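Local coordinates for type III Pentaketide Synthase (Neurospora crassa, PDB 3EUO), which probably acts as an acyltransferase of the chalcone and stilbene synthase family, a fungal type III polyketide synthase named for pentaketide formation, at residues Glu315-Arg318 against Ala319-Arg323; Val338-Arg341 against Leu342-Asp346; Leu40-Asn43 against Arg44-Gly47; Leu350-Gly354 against Lys355-Tyr359. All coordinates share one frame; numbering follows the deposited sequence.

Contact 1: residues Glu315-Arg318 against Ala319-Arg323; sequences EHMR and ASYDR
Ala319 follows Arg318 in the first turn of helix 318-327, its CB 3.7 Å from Arg318 C; the methyl also packs against Val338 of helix 334-342. Arg318 itself turns back along the chain, its NH1 bonding to Glu315 O at 2.8 Å and pairing with Asp292. Ser320 sets its CB 3.2 Å from Met317 O and 4.0 Å from Met317 CB; its N-H gives that carbonyl only a weak, bent bond, while OG bonds to Met295 O. Tyr321 N makes the stronger bond, 3.1 Å to Met317 O and nearly straight. Met317 thus takes the N-cap position through its backbone, its oxygen receiving the opening i to i+4 bond of a helix that packs on strand 292-295 and helix 300-310 in the C-terminal half of a thiolase-like fold. The Tyr321 side chain crosses Met317 at a slant: Met317 bends at its last torsion (chi3 -41°), so CE lies 4.0 Å from Tyr321 CE1, and the phenol OH reaches Glu307. Asp322 N continues the helical ladder to Arg318 O (3.0 Å). Its carboxylate faces away from that carbonyl, and OD2 forms a salt bridge with Arg323 NH1 (2.8 Å) and another with Arg341. Arg323 N closes the next turn on Ala319 O.

Contact 2: residues Val338-Arg341 against Leu342-Asp346; sequences VLNR and LREKD
Arg343 puts its CG between its own backbone N and carbonyl carbon (chi1 51°) and bends again at chi2 (71°), which folds the chain back over the last turn of helix 334-342 and onto Asn340. There NE and NH2, taken side-on, both bond to Asn340 OD1: NH2 at 2.7 Å, almost in line with the amide C=O, and NE at 3.1 Å from above the amide plane. The oxygen lies in the plane of the guanidinium, although the two flat groups are turned 69° apart. A water hydrogen-bonds to Asn340 OD1 and, at 2.6 Å, to Glu344 OE2. Arg343 NH2 also forms a salt bridge with Glu95.

Arg341 reaches the other way along the turn. Its NH1 meets Glu344 OE1 at 2.8 Å, and the same NH1 bonds in plane to the syn lone pair of Asp346 OD2 at 3.1 Å; the NH2 bond to that OD2 is weak. Both carboxylates stand steeply to the guanidinium, and Asp322 takes NE. In the backbone, Leu342 N bonds to Val338 O (2.8 Å) and Glu344 N to Arg341 O (3.0 Å). The whole is a tight helix-to-helix corner: the C-terminal turn of helix 334-342 passes to helix 345-348, with Glu344 at the N-cap position and an Arg341-Glu344-Asp346 salt-bridge network spanning the junction.

Contact 3: residues Leu40-Asn43 against Arg44-Gly47; sequences LAIN and RYTG
Tyr45 lays the face of its ring over the peptide between Ala41 and Ile42. Ala41 O stands 3.2 Å above the ring plane, over its centre, and the backbone N of Ile42 lies over the same face. Tyr45 CG sits beside its own backbone N (chi1 -53°), which swings the ring back along the end of helix 34-42. On the same side of the ring, Ala41 CB comes within 4.0 Å of Tyr45 CZ, and Ile42 CG1, from a side chain crossing the tyrosine at about a right angle, is 4.0 Å from Tyr45 CD2.

The chain makes a type I beta turn from Ile42 to Tyr45, closed by Tyr45 N to Ile42 O at 2.8 Å; Arg44 N bonds to Ala41 O at 3.0 Å. Arg44 extends back alongside the helix end instead of following the turn. One water accepts from Arg44 NE (2.9 Å) and Asn43 ND2 and donates to Leu40 O, and Arg44 NH2 continues to Asp23 in a salt bridge. Thr46 OG1 takes the hydrogen bond of Ile48 N, while its CG2 rests 3.5 Å from Ile42 O.

Past helix 34-42 the chain turns: Ala41 O and Ile42 O take the N-H groups of Arg44 and Tyr45, and Leu40 O takes a water proton. The ring covering Ala41 O, a van der Waals contact, probably shields it from solvent. The Arg44 guanidinium, though paired with Asp23, has Leu40 O at its edge and may favour that oxygen's partial negative charge.

Contact 4: residues Leu350-Gly354 against Lys355-Tyr359; sequences LAPGG and KVKEY
Lys355 N bonds to Pro352 O at 3.1 Å, and one residue earlier Gly354 N bonds to Ala351 O at 2.8 Å, so two beta turns overlap. Ala351-Gly354 is type II, and Pro352-Lys355, with Gly353 and Gly354 both at positive phi, is type I'; such angles favour glycine.

Among side-chain bonds, Lys357 does the work. Its chain is bent at chi2 and again at chi4 (-61°), curling back so that NZ reaches Lys355 O at 2.8 Å; the ammonium group also stands 4.1 Å from Pro352 CB, beside the proline ring. Two waters add further links. One accepts from Lys357 NZ (2.8 Å) and donates weakly to Pro352 O; another accepts from Val356 N (2.8 Å) and donates to Gly354 O, bridging the backbone on either side of Lys355.

Apolar contact is small: Ala351 CB meets Val356 CG2 at 3.8 Å. Arg318 packs against Ala351 and Pro352 from helix 318-327, and Lys357 N bonds to Asp292. This is a double-turn, glycine-containing surface loop that carries the chain from helix 345-348 into strand 359-366 of the large central sheet.

How the contacts relate
Along the chain the order is contact 3, contact 1, contact 2, contact 4. The last three lie in the C-terminal domain, on consecutive elements: helix 318-327, helix 334-342 with helix 345-348, then the loop into strand 359-366. Contacts 1 and 2 have centres about 9 Å apart and join through the salt bridge between helices 318-327 and 334-342; contact 4 has its centre about 12 Å from the centre of each and packs Pro352 on Arg318 and His316 of contact 1. Contact 3, in the N-terminal domain after helix 34-42, is about 20 Å from contact 1 between centres, and the two do not touch. Contact 1 therefore touches both other C-terminal contacts, while contacts 2 and 4 adjoin only along the chain.

Contact 1: residues Glu315-Arg318 against Ala319-Arg323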
loop_
_atom_site.group_PDB
_atom_site.type_symbol
_atom_site.label_atom_id
_atom_site.label_comp_id
_atom_site.label_asym_id
_atom_site.label_seq_id
_atom_site.Cartn_x
_atom_site.Cartn_y
_atom_site.Cartn_z
ATOM N N GLU A 315 19.623 17.081 -22.975
ATOM C CA GLU A 315 20.438 15.884 -23.074
ATOM C C GLU A 315 20.807 15.313 -21.706
ATOM O O GLU A 315 21.062 14.115 -21.586
ATOM C CB GLU A 315 21.695 16.158 -23.905
ATOM C CG GLU A 315 21.418 16.239 -25.411
ATOM C CD GLU A 315 20.827 17.573 -25.848
ATOM O OE1 GLU A 315 20.945 18.567 -25.098
ATOM O OE2 GLU A 315 20.238 17.627 -26.953
ATOM N N HIS A 316 20.820 16.172 -20.688
ATOM C CA HIS A 316 21.029 15.735 -19.310
ATOM C C HIS A 316 19.927 14.780 -18.869
ATOM O O HIS A 316 20.171 13.884 -18.071
ATOM C CB HIS A 316 21.086 16.920 -18.355
ATOM C CG HIS A 316 22.417 17.602 -18.319
ATOM N ND1 HIS A 316 22.831 18.475 -19.302
ATOM C CD2 HIS A 316 23.422 17.542 -17.416
ATOM C CE1 HIS A 316 24.042 18.920 -19.008
ATOM N NE2 HIS A 316 24.424 18.366 -17.870
ATOM N N MET A 317 18.720 14.991 -19.392
ATOM C CA MET A 317 17.582 14.117 -19.118
ATOM C C MET A 317 17.104 13.391 -20.384
ATOM O O MET A 317 15.903 13.204 -20.566
ATOM C CB MET A 317 16.420 14.925 -18.533
ATOM C CG MET A 317 16.669 15.528 -17.166
ATOM S SD MET A 317 15.347 16.672 -16.675
ATOM C CE MET A 317 15.054 17.486 -18.179
ATOM N N ARG A 318 18.045 12.966 -21.230
ATOM C CA ARG A 318 17.736 12.367 -22.544
ATOM C C ARG A 318 16.795 11.148 -22.504
ATOM O O ARG A 318 15.930 10.991 -23.373
ATOM C CB ARG A 318 19.032 12.009 -23.285
ATOM C CG ARG A 318 19.920 11.010 -22.556
ATOM C CD ARG A 318 21.329 11.039 -23.114
ATOM N NE ARG A 318 22.262 10.248 -22.314
ATOM C CZ ARG A 318 22.821 10.661 -21.178
ATOM N NH1 ARG A 318 22.534 11.857 -20.672
ATOM N NH2 ARG A 318 23.671 9.870 -20.539
ATOM N N ALA A 319 16.974 10.286 -21.507
ATOM C CA ALA A 319 16.109 9.113 -21.339
ATOM C C ALA A 319 14.686 9.492 -20.895
ATOM O O ALA A 319 13.720 8.801 -21.229
ATOM C CB ALA A 319 16.743 8.123 -20.370
ATOM N N SER A 320 14.570 10.591 -20.153
ATOM C CA SER A 320 13.274 11.122 -19.722
ATOM C C SER A 320 12.505 11.641 -20.927
ATOM O O SER A 320 11.331 11.338 -21.092
ATOM C CB SER A 320 13.464 12.238 -18.701
ATOM O OG SER A 320 14.089 11.749 -17.527
ATOM N N TYR A 321 13.184 12.412 -21.775
ATOM C CA TYR A 321 12.612 12.843 -23.051
ATOM C C TYR A 321 12.203 11.681 -23.946
ATOM O O TYR A 321 11.126 11.713 -24.545
ATOM C CB TYR A 321 13.575 13.779 -23.788
ATOM C CG TYR A 321 13.397 15.217 -23.370
ATOM C CD1 TYR A 321 14.287 15.823 -22.487
ATOM C CD2 TYR A 321 12.321 15.970 -23.843
ATOM C CE1 TYR A 321 14.117 17.149 -22.093
ATOM C CE2 TYR A 321 12.141 17.293 -23.459
ATOM C CZ TYR A 321 13.042 17.877 -22.582
ATOM O OH TYR A 321 12.865 19.188 -22.198
ATOM N N ASP A 322 13.063 10.670 -24.041
ATOM C CA ASP A 322 12.807 9.507 -24.880
ATOM C C ASP A 322 11.530 8.784 -24.462
ATOM O O ASP A 322 10.699 8.441 -25.305
ATOM C CB ASP A 322 13.994 8.539 -24.828
ATOM C CG ASP A 322 13.794 7.333 -25.717
ATOM O OD1 ASP A 322 14.169 7.411 -26.905
ATOM O OD2 ASP A 322 13.269 6.306 -25.230
ATOM N N ARG A 323 11.392 8.549 -23.160
ATOM C CA ARG A 323 10.189 7.916 -22.602
ATOM C C ARG A 323 8.940 8.767 -22.822
ATOM O O ARG A 323 7.915 8.281 -23.300
ATOM C CB ARG A 323 10.382 7.649 -21.107
ATOM C CG ARG A 323 10.725 6.211 -20.780
ATOM C CD ARG A 323 12.047 5.773 -21.384
ATOM N NE ARG A 323 12.014 4.330 -21.588
ATOM C CZ ARG A 323 11.796 3.734 -22.754
ATOM N NH1 ARG A 323 11.627 4.445 -23.862
ATOM N NH2 ARG A 323 11.770 2.416 -22.809
#

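Contact 2: residues Val338-Arg341 against Leu342-Asp346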
loop_
_atom_site.group_PDB
_atom_site.type_symbol
_atom_site.label_atom_id
_atom_site.label_comp_id
_atom_site.label_asym_id
_atom_site.label_seq_id
_atom_site.Cartn_x
_atom_site.Cartn_y
_atom_site.Cartn_z
ATOM N N VAL A 338 12.712 4.870 -17.602
ATOM C CA VAL A 338 13.788 5.855 -17.795
ATOM C C VAL A 338 15.178 5.293 -17.417
ATOM O O VAL A 338 16.123 5.379 -18.211
ATOM C CB VAL A 338 13.482 7.175 -17.043
ATOM C CG1 VAL A 338 14.671 8.137 -17.096
ATOM C CG2 VAL A 338 12.219 7.840 -17.618
ATOM N N LEU A 339 15.295 4.697 -16.231
ATOM C CA LEU A 339 16.571 4.109 -15.800
ATOM C C LEU A 339 17.056 2.955 -16.689
ATOM O O LEU A 339 18.274 2.803 -16.918
ATOM C CB LEU A 339 16.509 3.671 -14.336
ATOM C CG LEU A 339 16.470 4.805 -13.314
ATOM C CD1 LEU A 339 16.098 4.226 -11.969
ATOM C CD2 LEU A 339 17.816 5.529 -13.238
ATOM N N ASN A 340 16.113 2.158 -17.192
ATOM C CA ASN A 340 16.430 1.089 -18.129
ATOM C C ASN A 340 16.937 1.667 -19.453
ATOM O O ASN A 340 17.952 1.226 -19.998
ATOM C CB ASN A 340 15.196 0.210 -18.366
ATOM C CG ASN A 340 15.510 -1.040 -19.174
ATOM O OD1 ASN A 340 16.501 -1.728 -18.921
ATOM N ND2 ASN A 340 14.660 -1.340 -20.147
ATOM N N ARG A 341 16.231 2.670 -19.959
ATOM C CA ARG A 341 16.588 3.275 -21.243
ATOM C C ARG A 341 17.915 4.034 -21.165
ATOM O O ARG A 341 18.689 4.029 -22.124
ATOM C CB ARG A 341 15.462 4.193 -21.729
ATOM C CG ARG A 341 15.697 4.865 -23.082
ATOM C CD ARG A 341 15.460 3.921 -24.256
ATOM N NE ARG A 341 15.439 4.660 -25.518
ATOM C CZ ARG A 341 16.227 4.416 -26.561
ATOM N NH1 ARG A 341 17.104 3.424 -26.528
ATOM N NH2 ARG A 341 16.120 5.160 -27.652
ATOM N N LEU A 342 18.178 4.673 -20.026
ATOM C CA LEU A 342 19.386 5.486 -19.849
ATOM C C LEU A 342 20.663 4.705 -20.135
ATOM O O LEU A 342 21.623 5.253 -20.681
ATOM C CB LEU A 342 19.440 6.084 -18.437
ATOM C CG LEU A 342 20.600 7.024 -18.079
ATOM C CD1 LEU A 342 20.600 8.279 -18.939
ATOM C CD2 LEU A 342 20.555 7.388 -16.602
ATOM N N ARG A 343 20.676 3.426 -19.767
ATOM C CA ARG A 343 21.897 2.630 -19.900
ATOM C C ARG A 343 22.040 1.930 -21.256
ATOM O O ARG A 343 22.939 1.107 -21.437
ATOM C CB ARG A 343 22.064 1.648 -18.721
ATOM C CG ARG A 343 20.850 0.761 -18.407
ATOM C CD ARG A 343 20.604 -0.302 -19.468
ATOM N NE ARG A 343 19.546 -1.244 -19.091
ATOM C CZ ARG A 343 19.738 -2.369 -18.396
ATOM N NH1 ARG A 343 20.954 -2.713 -17.980
ATOM N NH2 ARG A 343 18.708 -3.154 -18.114
ATOM N N GLU A 344 21.164 2.263 -22.207
ATOM C CA GLU A 344 21.231 1.694 -23.554
ATOM C C GLU A 344 22.177 2.508 -24.442
ATOM O O GLU A 344 22.359 3.708 -24.220
ATOM C CB GLU A 344 19.832 1.590 -24.171
ATOM C CG GLU A 344 18.915 0.648 -23.384
ATOM C CD GLU A 344 17.557 0.419 -24.028
ATOM O OE1 GLU A 344 17.221 1.100 -25.024
ATOM O OE2 GLU A 344 16.815 -0.451 -23.520
ATOM N N LYS A 345 22.779 1.852 -25.433
ATOM C CA LYS A 345 23.830 2.476 -26.253
ATOM C C LYS A 345 23.410 3.763 -26.968
ATOM O O LYS A 345 24.194 4.709 -27.047
ATOM C CB LYS A 345 24.408 1.484 -27.269
ATOM C CG LYS A 345 25.064 0.245 -26.671
ATOM C CD LYS A 345 26.432 0.539 -26.055
ATOM C CE LYS A 345 27.088 -0.736 -25.509
ATOM N NZ LYS A 345 26.350 -1.306 -24.337
ATOM N N ASP A 346 22.188 3.817 -27.490
ATOM C CA ASP A 346 21.787 5.014 -28.233
ATOM C C ASP A 346 21.546 6.216 -27.321
ATOM O O ASP A 346 21.573 7.365 -27.771
ATOM C CB ASP A 346 20.625 4.750 -29.205
ATOM C CG ASP A 346 19.427 4.138 -28.535
ATOM O OD1 ASP A 346 19.384 4.122 -27.287
ATOM O OD2 ASP A 346 18.521 3.666 -29.260
HETATM O O HOH W 1 17.678 -2.177 -21.755
#

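Contact 3: residues Leu40-Asn43 against Arg44-Gly47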
loop_
_atom_site.group_PDB
_atom_site.type_symbol
_atom_site.label_atom_id
_atom_site.label_comp_id
_atom_site.label_asym_id
_atom_site.label_seq_id
_atom_site.Cartn_x
_atom_site.Cartn_y
_atom_site.Cartn_z
ATOM N N LEU A 40 -8.839 18.879 -26.179
ATOM C CA LEU A 40 -8.359 18.325 -27.459
ATOM C C LEU A 40 -7.255 19.190 -28.098
ATOM O O LEU A 40 -6.382 18.674 -28.794
ATOM C CB LEU A 40 -9.524 18.063 -28.431
ATOM C CG LEU A 40 -10.537 16.975 -28.021
ATOM C CD1 LEU A 40 -11.582 16.752 -29.124
ATOM C CD2 LEU A 40 -9.857 15.654 -27.665
ATOM N N ALA A 41 -7.296 20.494 -27.838
ATOM C CA ALA A 41 -6.236 21.416 -28.256
ATOM C C ALA A 41 -4.962 21.185 -27.447
ATOM O O ALA A 41 -3.872 21.074 -28.016
ATOM C CB ALA A 41 -6.702 22.862 -28.101
ATOM N N ILE A 42 -5.108 21.111 -26.125
ATOM C CA ILE A 42 -3.974 20.900 -25.208
ATOM C C ILE A 42 -3.261 19.574 -25.483
ATOM O O ILE A 42 -2.030 19.486 -25.386
ATOM C CB ILE A 42 -4.418 21.015 -23.726
ATOM C CG1 ILE A 42 -4.733 22.474 -23.391
ATOM C CG2 ILE A 42 -3.346 20.484 -22.771
ATOM C CD1 ILE A 42 -5.627 22.652 -22.166
ATOM N N ASN A 43 -4.046 18.567 -25.850
ATOM C CA ASN A 43 -3.555 17.263 -26.279
ATOM C C ASN A 43 -2.448 17.343 -27.323
ATOM O O ASN A 43 -1.596 16.458 -27.401
ATOM C CB ASN A 43 -4.715 16.432 -26.831
ATOM C CG ASN A 43 -4.308 15.015 -27.184
ATOM O OD1 ASN A 43 -3.590 14.359 -26.439
ATOM N ND2 ASN A 43 -4.787 14.532 -28.325
ATOM N N ARG A 44 -2.461 18.404 -28.124
ATOM C CA ARG A 44 -1.454 18.558 -29.162
ATOM C C ARG A 44 -0.307 19.505 -28.786
ATOM O O ARG A 44 0.609 19.719 -29.579
ATOM C CB ARG A 44 -2.128 18.927 -30.493
ATOM C CG ARG A 44 -2.833 17.716 -31.094
ATOM C CD ARG A 44 -3.866 18.050 -32.128
ATOM N NE ARG A 44 -4.625 16.846 -32.465
ATOM C CZ ARG A 44 -4.293 15.981 -33.418
ATOM N NH1 ARG A 44 -3.210 16.175 -34.169
ATOM N NH2 ARG A 44 -5.055 14.919 -33.632
ATOM N N TYR A 45 -0.362 20.048 -27.571
ATOM C CA TYR A 45 0.658 20.966 -27.064
ATOM C C TYR A 45 1.650 20.256 -26.138
ATOM O O TYR A 45 2.584 20.883 -25.626
ATOM C CB TYR A 45 0.028 22.120 -26.257
ATOM C CG TYR A 45 -1.065 22.931 -26.906
ATOM C CD1 TYR A 45 -1.113 23.123 -28.287
ATOM C CD2 TYR A 45 -2.031 23.561 -26.115
ATOM C CE1 TYR A 45 -2.121 23.898 -28.873
ATOM C CE2 TYR A 45 -3.043 24.325 -26.686
ATOM C CZ TYR A 45 -3.082 24.493 -28.063
ATOM O OH TYR A 45 -4.075 25.263 -28.629
ATOM N N THR A 46 1.439 18.962 -25.902
ATOM C CA THR A 46 2.195 18.239 -24.866
ATOM C C THR A 46 3.612 17.848 -25.271
ATOM O O THR A 46 4.486 17.711 -24.407
ATOM C CB THR A 46 1.511 16.927 -24.463
ATOM O OG1 THR A 46 1.409 16.082 -25.617
ATOM C CG2 THR A 46 0.130 17.176 -23.852
ATOM N N GLY A 47 3.827 17.635 -26.567
ATOM C CA GLY A 47 5.096 17.092 -27.061
ATOM C C GLY A 47 5.157 15.567 -27.018
ATOM O O GLY A 47 6.216 14.970 -27.279
HETATM O O HOH W 2 -6.277 16.346 -30.131
HETATM O O HOH W 3 -0.584 14.294 -25.823
#

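Contact 4: residues Leu350-Gly354 against Lys355-Tyr359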
loop_
_atom_site.group_PDB
_atom_site.type_symbol
_atom_site.label_atom_id
_atom_site.label_comp_id
_atom_site.label_asym_id
_atom_site.label_seq_id
_atom_site.Cartn_x
_atom_site.Cartn_y
_atom_site.Cartn_z
ATOM N N LEU A 350 23.891 10.302 -26.847
ATOM C CA LEU A 350 23.349 11.641 -26.657
ATOM C C LEU A 350 23.824 12.302 -25.359
ATOM O O LEU A 350 23.330 13.368 -24.992
ATOM C CB LEU A 350 21.818 11.614 -26.734
ATOM C CG LEU A 350 21.202 11.271 -28.092
ATOM C CD1 LEU A 350 19.742 10.871 -27.937
ATOM C CD2 LEU A 350 21.349 12.432 -29.076
ATOM N N ALA A 351 24.785 11.678 -24.680
ATOM C CA ALA A 351 25.297 12.191 -23.408
ATOM C C ALA A 351 25.894 13.590 -23.575
ATOM O O ALA A 351 26.701 13.800 -24.482
ATOM C CB ALA A 351 26.328 11.242 -22.835
ATOM N N PRO A 352 25.503 14.546 -22.704
ATOM C CA PRO A 352 26.000 15.920 -22.812
ATOM C C PRO A 352 27.519 15.954 -22.922
ATOM O O PRO A 352 28.215 15.337 -22.111
ATOM C CB PRO A 352 25.548 16.563 -21.499
ATOM C CG PRO A 352 24.344 15.815 -21.116
ATOM C CD PRO A 352 24.584 14.394 -21.561
ATOM N N GLY A 353 28.013 16.647 -23.946
ATOM C CA GLY A 353 29.446 16.750 -24.202
ATOM C C GLY A 353 30.149 15.415 -24.368
ATOM O O GLY A 353 31.355 15.316 -24.132
ATOM N N GLY A 354 29.396 14.387 -24.764
ATOM C CA GLY A 354 29.942 13.042 -24.977
ATOM C C GLY A 354 30.328 12.308 -23.706
ATOM O O GLY A 354 30.922 11.227 -23.756
ATOM N N LYS A 355 29.987 12.892 -22.560
ATOM C CA LYS A 355 30.342 12.299 -21.280
ATOM C C LYS A 355 29.162 11.603 -20.613
ATOM O O LYS A 355 28.267 12.251 -20.055
ATOM C CB LYS A 355 31.005 13.323 -20.350
ATOM C CG LYS A 355 32.522 13.444 -20.572
ATOM C CD LYS A 355 33.188 12.059 -20.527
ATOM C CE LYS A 355 34.575 12.050 -21.154
ATOM N NZ LYS A 355 35.009 10.654 -21.456
ATOM N N VAL A 356 29.162 10.274 -20.714
ATOM C CA VAL A 356 28.209 9.439 -19.990
ATOM C C VAL A 356 28.609 9.483 -18.524
ATOM O O VAL A 356 29.733 9.112 -18.166
ATOM C CB VAL A 356 28.224 7.981 -20.491
ATOM C CG1 VAL A 356 27.264 7.117 -19.679
ATOM C CG2 VAL A 356 27.870 7.920 -21.968
ATOM N N LYS A 357 27.687 9.939 -17.682
ATOM C CA LYS A 357 27.997 10.205 -16.282
ATOM C C LYS A 357 27.973 8.952 -15.414
ATOM O O LYS A 357 27.170 8.041 -15.628
ATOM C CB LYS A 357 27.064 11.279 -15.716
ATOM C CG LYS A 357 27.063 12.590 -16.509
ATOM C CD LYS A 357 28.482 13.118 -16.784
ATOM C CE LYS A 357 28.454 14.532 -17.357
ATOM N NZ LYS A 357 27.726 14.622 -18.647
ATOM N N GLU A 358 28.865 8.933 -14.430
ATOM C CA GLU A 358 29.003 7.827 -13.491
ATOM C C GLU A 358 27.960 7.914 -12.379
ATOM O O GLU A 358 27.722 6.938 -11.662
ATOM C CB GLU A 358 30.406 7.861 -12.889
ATOM C CG GLU A 358 30.905 6.537 -12.371
ATOM C CD GLU A 358 32.418 6.394 -12.479
ATOM O OE1 GLU A 358 33.073 7.233 -13.145
ATOM O OE2 GLU A 358 32.948 5.426 -11.900
ATOM N N TYR A 359 27.358 9.091 -12.232
ATOM C CA TYR A 359 26.396 9.335 -11.164
ATOM C C TYR A 359 25.113 9.914 -11.727
ATOM O O TYR A 359 25.136 10.820 -12.565
ATOM C CB TYR A 359 26.988 10.243 -10.082
ATOM C CG TYR A 359 28.160 9.618 -9.361
ATOM C CD1 TYR A 359 27.972 8.874 -8.191
ATOM C CD2 TYR A 359 29.459 9.758 -9.853
ATOM C CE1 TYR A 359 29.048 8.283 -7.537
ATOM C CE2 TYR A 359 30.536 9.166 -9.207
ATOM C CZ TYR A 359 30.325 8.445 -8.048
ATOM O OH TYR A 359 31.393 7.865 -7.410
HETATM O O HOH W 4 28.481 17.233 -19.417
HETATM O O HOH W 5 31.222 8.753 -21.944
#